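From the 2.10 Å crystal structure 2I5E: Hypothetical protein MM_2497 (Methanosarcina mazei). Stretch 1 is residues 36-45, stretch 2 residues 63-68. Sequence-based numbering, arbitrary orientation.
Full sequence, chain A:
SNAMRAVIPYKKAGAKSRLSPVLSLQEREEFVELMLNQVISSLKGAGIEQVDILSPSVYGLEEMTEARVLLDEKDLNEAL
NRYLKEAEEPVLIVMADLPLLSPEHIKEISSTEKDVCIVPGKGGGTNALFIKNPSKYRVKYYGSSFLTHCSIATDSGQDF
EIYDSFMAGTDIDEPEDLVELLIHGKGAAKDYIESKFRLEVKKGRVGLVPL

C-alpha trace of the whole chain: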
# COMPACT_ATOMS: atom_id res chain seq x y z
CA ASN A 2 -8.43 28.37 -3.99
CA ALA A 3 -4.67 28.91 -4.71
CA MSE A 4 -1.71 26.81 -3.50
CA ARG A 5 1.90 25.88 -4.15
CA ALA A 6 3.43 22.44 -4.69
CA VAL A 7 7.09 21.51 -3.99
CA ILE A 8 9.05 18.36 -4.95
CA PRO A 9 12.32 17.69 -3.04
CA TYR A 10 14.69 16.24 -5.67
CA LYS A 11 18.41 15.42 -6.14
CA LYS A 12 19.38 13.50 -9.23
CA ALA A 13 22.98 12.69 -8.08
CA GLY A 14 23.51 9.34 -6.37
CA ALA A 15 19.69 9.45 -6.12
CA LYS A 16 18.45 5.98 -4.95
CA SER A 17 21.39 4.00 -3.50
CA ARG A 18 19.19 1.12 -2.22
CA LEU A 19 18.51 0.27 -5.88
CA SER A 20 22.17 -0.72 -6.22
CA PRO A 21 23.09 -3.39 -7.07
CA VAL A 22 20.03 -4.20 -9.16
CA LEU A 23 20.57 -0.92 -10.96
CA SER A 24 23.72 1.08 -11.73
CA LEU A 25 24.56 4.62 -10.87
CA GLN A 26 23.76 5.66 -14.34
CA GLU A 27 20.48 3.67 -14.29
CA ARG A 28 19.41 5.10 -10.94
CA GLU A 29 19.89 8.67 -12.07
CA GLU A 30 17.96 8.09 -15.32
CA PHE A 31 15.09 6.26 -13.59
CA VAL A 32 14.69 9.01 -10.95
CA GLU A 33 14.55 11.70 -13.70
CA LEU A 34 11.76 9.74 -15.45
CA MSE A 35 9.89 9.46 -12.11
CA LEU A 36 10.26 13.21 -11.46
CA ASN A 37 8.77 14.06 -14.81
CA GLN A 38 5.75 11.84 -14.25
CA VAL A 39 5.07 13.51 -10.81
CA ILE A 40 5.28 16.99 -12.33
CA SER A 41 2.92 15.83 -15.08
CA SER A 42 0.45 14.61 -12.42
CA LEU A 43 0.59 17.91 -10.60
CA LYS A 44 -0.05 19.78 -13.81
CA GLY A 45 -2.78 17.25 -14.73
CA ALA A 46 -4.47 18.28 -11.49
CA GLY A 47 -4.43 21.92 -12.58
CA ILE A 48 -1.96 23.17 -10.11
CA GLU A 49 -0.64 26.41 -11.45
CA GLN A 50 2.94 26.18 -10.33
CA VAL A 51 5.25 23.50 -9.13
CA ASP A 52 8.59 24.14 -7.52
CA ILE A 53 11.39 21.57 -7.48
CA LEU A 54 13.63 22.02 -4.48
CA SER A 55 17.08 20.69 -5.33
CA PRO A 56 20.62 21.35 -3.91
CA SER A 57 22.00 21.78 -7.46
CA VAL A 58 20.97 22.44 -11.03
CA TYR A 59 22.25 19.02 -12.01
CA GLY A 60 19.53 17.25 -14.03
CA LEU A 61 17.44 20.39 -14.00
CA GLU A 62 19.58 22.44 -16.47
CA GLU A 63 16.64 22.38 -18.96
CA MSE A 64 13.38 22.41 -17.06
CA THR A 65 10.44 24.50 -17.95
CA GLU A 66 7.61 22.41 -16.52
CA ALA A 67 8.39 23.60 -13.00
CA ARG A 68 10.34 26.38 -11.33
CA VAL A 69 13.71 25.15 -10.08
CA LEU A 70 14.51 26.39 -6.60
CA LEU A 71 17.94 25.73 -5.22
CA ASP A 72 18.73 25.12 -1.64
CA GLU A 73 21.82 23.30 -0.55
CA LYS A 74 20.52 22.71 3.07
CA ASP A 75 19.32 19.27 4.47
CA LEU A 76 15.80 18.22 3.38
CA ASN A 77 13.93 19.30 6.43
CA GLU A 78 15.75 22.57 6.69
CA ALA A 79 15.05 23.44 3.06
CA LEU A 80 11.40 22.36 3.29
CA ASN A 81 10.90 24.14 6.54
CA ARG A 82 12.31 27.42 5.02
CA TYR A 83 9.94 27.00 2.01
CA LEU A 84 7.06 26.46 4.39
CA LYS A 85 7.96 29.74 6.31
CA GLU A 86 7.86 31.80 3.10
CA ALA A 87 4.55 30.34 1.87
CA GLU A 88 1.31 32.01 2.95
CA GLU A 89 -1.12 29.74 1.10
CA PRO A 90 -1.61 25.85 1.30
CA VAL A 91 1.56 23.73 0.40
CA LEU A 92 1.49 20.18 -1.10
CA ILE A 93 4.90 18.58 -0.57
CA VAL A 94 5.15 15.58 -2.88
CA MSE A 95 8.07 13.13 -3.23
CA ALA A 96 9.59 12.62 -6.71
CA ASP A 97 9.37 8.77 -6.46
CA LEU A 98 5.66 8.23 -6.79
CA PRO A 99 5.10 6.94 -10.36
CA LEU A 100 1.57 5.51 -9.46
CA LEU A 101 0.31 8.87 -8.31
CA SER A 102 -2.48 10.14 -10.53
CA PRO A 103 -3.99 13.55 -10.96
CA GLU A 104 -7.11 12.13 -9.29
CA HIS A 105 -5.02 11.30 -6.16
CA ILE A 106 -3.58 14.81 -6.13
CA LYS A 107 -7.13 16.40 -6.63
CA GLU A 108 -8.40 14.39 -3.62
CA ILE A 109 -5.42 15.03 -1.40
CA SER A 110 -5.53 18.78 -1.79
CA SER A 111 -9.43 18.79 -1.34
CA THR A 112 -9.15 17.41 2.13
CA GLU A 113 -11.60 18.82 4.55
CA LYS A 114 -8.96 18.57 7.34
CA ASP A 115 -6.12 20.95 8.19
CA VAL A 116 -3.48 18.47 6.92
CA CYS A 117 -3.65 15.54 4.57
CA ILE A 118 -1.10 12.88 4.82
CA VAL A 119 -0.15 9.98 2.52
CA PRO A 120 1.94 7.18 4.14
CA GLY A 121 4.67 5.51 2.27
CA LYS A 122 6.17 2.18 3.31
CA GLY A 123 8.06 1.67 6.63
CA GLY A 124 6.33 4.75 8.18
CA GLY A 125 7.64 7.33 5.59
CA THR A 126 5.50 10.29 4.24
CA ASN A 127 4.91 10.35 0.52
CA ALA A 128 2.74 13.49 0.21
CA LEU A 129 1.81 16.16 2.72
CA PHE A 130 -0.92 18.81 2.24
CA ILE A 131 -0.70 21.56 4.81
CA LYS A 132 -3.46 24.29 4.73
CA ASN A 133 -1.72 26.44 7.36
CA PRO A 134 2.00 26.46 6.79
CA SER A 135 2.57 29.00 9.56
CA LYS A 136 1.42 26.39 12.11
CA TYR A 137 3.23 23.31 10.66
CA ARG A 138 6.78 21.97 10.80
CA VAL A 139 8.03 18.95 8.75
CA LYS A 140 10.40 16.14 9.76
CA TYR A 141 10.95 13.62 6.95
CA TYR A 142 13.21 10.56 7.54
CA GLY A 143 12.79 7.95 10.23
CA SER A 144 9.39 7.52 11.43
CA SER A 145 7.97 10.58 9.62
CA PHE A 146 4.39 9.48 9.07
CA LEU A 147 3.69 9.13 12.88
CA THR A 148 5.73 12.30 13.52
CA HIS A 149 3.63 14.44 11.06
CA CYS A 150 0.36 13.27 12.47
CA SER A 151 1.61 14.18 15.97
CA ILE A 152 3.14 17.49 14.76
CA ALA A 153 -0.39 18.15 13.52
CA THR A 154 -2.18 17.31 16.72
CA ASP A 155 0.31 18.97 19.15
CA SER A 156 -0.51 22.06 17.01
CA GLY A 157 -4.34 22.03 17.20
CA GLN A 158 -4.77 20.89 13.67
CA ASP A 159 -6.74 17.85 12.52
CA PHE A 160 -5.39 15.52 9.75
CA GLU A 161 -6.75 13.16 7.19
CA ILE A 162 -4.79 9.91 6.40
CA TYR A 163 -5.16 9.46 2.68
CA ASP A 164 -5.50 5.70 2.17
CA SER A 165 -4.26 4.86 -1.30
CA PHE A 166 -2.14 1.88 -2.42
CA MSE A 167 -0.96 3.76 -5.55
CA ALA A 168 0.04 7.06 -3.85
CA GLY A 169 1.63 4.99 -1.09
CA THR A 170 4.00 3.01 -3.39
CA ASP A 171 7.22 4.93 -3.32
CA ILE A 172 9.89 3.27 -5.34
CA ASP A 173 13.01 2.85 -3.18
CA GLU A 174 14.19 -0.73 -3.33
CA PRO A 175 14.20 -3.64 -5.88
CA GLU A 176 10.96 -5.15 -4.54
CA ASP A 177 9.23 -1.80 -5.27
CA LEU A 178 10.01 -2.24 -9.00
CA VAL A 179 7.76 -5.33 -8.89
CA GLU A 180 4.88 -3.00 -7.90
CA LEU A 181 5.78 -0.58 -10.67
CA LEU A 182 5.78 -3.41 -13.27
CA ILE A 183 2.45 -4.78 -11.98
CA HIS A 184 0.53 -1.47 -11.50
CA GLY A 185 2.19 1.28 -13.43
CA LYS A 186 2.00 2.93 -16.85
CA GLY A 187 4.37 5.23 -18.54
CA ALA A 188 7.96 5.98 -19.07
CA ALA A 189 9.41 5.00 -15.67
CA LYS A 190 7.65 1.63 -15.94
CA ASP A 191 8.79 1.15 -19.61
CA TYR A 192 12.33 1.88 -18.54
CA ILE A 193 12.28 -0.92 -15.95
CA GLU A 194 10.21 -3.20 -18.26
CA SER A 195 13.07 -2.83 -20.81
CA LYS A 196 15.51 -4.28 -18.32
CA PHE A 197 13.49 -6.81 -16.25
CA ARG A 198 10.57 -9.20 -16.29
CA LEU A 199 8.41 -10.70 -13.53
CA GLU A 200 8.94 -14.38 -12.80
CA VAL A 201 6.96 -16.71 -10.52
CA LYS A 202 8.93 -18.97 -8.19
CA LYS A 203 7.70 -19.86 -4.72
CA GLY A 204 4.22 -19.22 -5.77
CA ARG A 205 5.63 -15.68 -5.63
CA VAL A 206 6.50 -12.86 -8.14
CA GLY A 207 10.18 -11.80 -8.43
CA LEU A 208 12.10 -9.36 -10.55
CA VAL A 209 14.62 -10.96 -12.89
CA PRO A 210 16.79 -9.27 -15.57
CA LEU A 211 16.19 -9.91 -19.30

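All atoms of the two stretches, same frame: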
# COMPACT_ATOMS: atom_id res chain seq x y z
N LEU A 36 10.53 11.77 -11.71
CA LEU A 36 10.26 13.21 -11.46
C LEU A 36 9.26 13.78 -12.44
O LEU A 36 8.31 14.52 -12.07
CB LEU A 36 11.56 14.05 -11.57
CG LEU A 36 11.50 15.57 -11.30
CD1 LEU A 36 11.09 15.90 -9.82
CD2 LEU A 36 12.83 16.36 -11.75
N ASN A 37 9.56 13.54 -13.72
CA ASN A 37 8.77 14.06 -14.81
C ASN A 37 7.33 13.62 -14.78
O ASN A 37 6.46 14.37 -15.21
CB ASN A 37 9.41 13.70 -16.17
CG ASN A 37 10.59 14.55 -16.43
OD1 ASN A 37 10.65 15.69 -15.98
ND2 ASN A 37 11.58 14.01 -17.10
N GLN A 38 7.09 12.38 -14.40
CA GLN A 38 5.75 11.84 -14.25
C GLN A 38 4.97 12.50 -13.07
O GLN A 38 3.78 12.82 -13.19
CB GLN A 38 5.85 10.33 -14.04
CG GLN A 38 6.28 9.48 -15.29
CD GLN A 38 5.67 8.13 -15.23
OE1 GLN A 38 6.31 7.14 -14.84
NE2 GLN A 38 4.39 8.07 -15.55
N VAL A 39 5.65 12.68 -11.93
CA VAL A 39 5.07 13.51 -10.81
C VAL A 39 4.70 14.93 -11.19
O VAL A 39 3.58 15.34 -10.86
CB VAL A 39 5.96 13.52 -9.55
CG1 VAL A 39 5.35 14.34 -8.43
CG2 VAL A 39 6.28 12.09 -9.18
N ILE A 40 5.60 15.66 -11.87
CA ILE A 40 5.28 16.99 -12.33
C ILE A 40 4.11 16.93 -13.34
O ILE A 40 3.17 17.70 -13.25
CB ILE A 40 6.47 17.74 -13.05
CG1 ILE A 40 7.66 17.97 -12.12
CG2 ILE A 40 5.95 19.04 -13.64
CD1 ILE A 40 9.04 18.07 -12.86
N SER A 41 4.11 15.97 -14.23
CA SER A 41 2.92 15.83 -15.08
C SER A 41 1.62 15.54 -14.29
O SER A 41 0.51 16.04 -14.63
CB SER A 41 3.16 14.75 -16.11
OG SER A 41 1.96 14.68 -16.91
N SER A 42 1.70 14.74 -13.21
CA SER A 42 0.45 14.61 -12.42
C SER A 42 -0.02 15.86 -11.73
O SER A 42 -1.25 16.09 -11.60
CB SER A 42 0.47 13.45 -11.46
OG SER A 42 0.43 12.29 -12.18
N LEU A 43 0.92 16.66 -11.26
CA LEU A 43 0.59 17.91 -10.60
C LEU A 43 -0.06 18.86 -11.61
O LEU A 43 -1.01 19.57 -11.28
CB LEU A 43 1.82 18.57 -9.94
CG LEU A 43 2.44 17.72 -8.84
CD1 LEU A 43 3.88 18.17 -8.39
CD2 LEU A 43 1.51 17.60 -7.63
N LYS A 44 0.47 18.86 -12.84
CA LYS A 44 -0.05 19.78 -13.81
C LYS A 44 -1.44 19.24 -14.20
O LYS A 44 -2.42 19.98 -14.17
CB LYS A 44 0.96 19.95 -14.97
CG LYS A 44 2.11 20.88 -14.63
CD LYS A 44 1.56 22.30 -14.18
CE LYS A 44 2.33 23.53 -14.68
NZ LYS A 44 3.39 23.30 -15.80
N GLY A 45 -1.54 17.92 -14.36
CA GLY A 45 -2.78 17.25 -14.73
C GLY A 45 -3.86 17.55 -13.73
O GLY A 45 -5.03 17.45 -14.04
N GLU A 63 17.82 22.08 -18.13
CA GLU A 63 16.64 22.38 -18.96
C GLU A 63 15.46 21.89 -18.17
O GLU A 63 15.44 20.72 -17.73
CB GLU A 63 16.64 21.58 -20.26
CG GLU A 63 18.00 21.07 -20.70
CD GLU A 63 18.09 20.81 -22.21
OE1 GLU A 63 17.81 21.73 -23.02
OE2 GLU A 63 18.48 19.66 -22.56
N MSE A 64 14.47 22.75 -17.97
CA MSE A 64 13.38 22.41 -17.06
C MSE A 64 12.45 23.56 -17.06
O MSE A 64 12.74 24.59 -16.47
CB MSE A 64 13.85 22.12 -15.61
CG MSE A 64 12.68 21.96 -14.58
SE MSE A 64 11.30 20.52 -14.81
CE MSE A 64 11.53 19.71 -16.60
N THR A 65 11.32 23.38 -17.71
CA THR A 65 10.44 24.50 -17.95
C THR A 65 9.08 24.17 -17.40
O THR A 65 8.25 25.07 -17.24
CB THR A 65 10.34 24.81 -19.48
OG1 THR A 65 10.29 23.58 -20.25
CG2 THR A 65 11.54 25.68 -19.90
N GLU A 66 8.88 22.89 -17.10
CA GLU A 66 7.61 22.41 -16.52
C GLU A 66 7.36 22.92 -15.06
O GLU A 66 6.20 23.03 -14.59
CB GLU A 66 7.51 20.87 -16.58
CG GLU A 66 7.18 20.35 -17.95
CD GLU A 66 5.84 20.92 -18.48
OE1 GLU A 66 4.84 21.00 -17.70
OE2 GLU A 66 5.82 21.30 -19.67
N ALA A 67 8.45 23.26 -14.40
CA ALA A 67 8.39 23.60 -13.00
C ALA A 67 9.52 24.58 -12.70
O ALA A 67 10.56 24.56 -13.36
CB ALA A 67 8.48 22.27 -12.12
N ARG A 68 9.29 25.47 -11.77
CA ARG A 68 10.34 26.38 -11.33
C ARG A 68 11.44 25.68 -10.46
O ARG A 68 11.14 25.00 -9.52
CB ARG A 68 9.69 27.56 -10.60
CG ARG A 68 10.69 28.60 -10.19
CD ARG A 68 10.03 29.84 -9.69
NE ARG A 68 9.79 29.86 -8.24
CZ ARG A 68 8.60 29.65 -7.66
NH1 ARG A 68 7.53 29.36 -8.40
NH2 ARG A 68 8.48 29.74 -6.34

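The contact is small, 242 Å² summed over both sides, and it follows one face of a helix whose Asn37, Ile40 and Lys44 meet an irregular segment. Regular i to i+4 bonds, such as Lys44 N to Ile40 O at 3.0 Å, maintain the helix that presents these side chains on one face.

The apolar part centers on Ile40, which is buried and points toward the other stretch. Its CD1 lies 3.9 Å from SE of Met64, a selenomethionine, and 4.3 Å from CB of Ala67, while its CG2 packs 3.8 Å from CB of Glu66. A branched side chain thus reaches three neighbors at once. Met64 leaves its backbone sideways, yet its flexible chain (t, then p) brings its end to the helix; there CE also lies 4.2 Å from OD1 of Asn37, a loose contact. Ala67 is buried, and its short methyl meets isoleucine without needing a longer reach.

The polar part belongs to Lys44 and Glu66, each pointing toward the opposing stretch. With chi1 and chi2 both m and chi3 and chi4 between wells, Lys44 places NZ to donate to Glu66 O at 3.1 Å and, more weakly, to Glu66 OE1 at 3.3 Å, the latter within a salt bridge. One ammonium therefore ties down both backbone and carboxylate, while the CB of the same glutamate packs against Ile40.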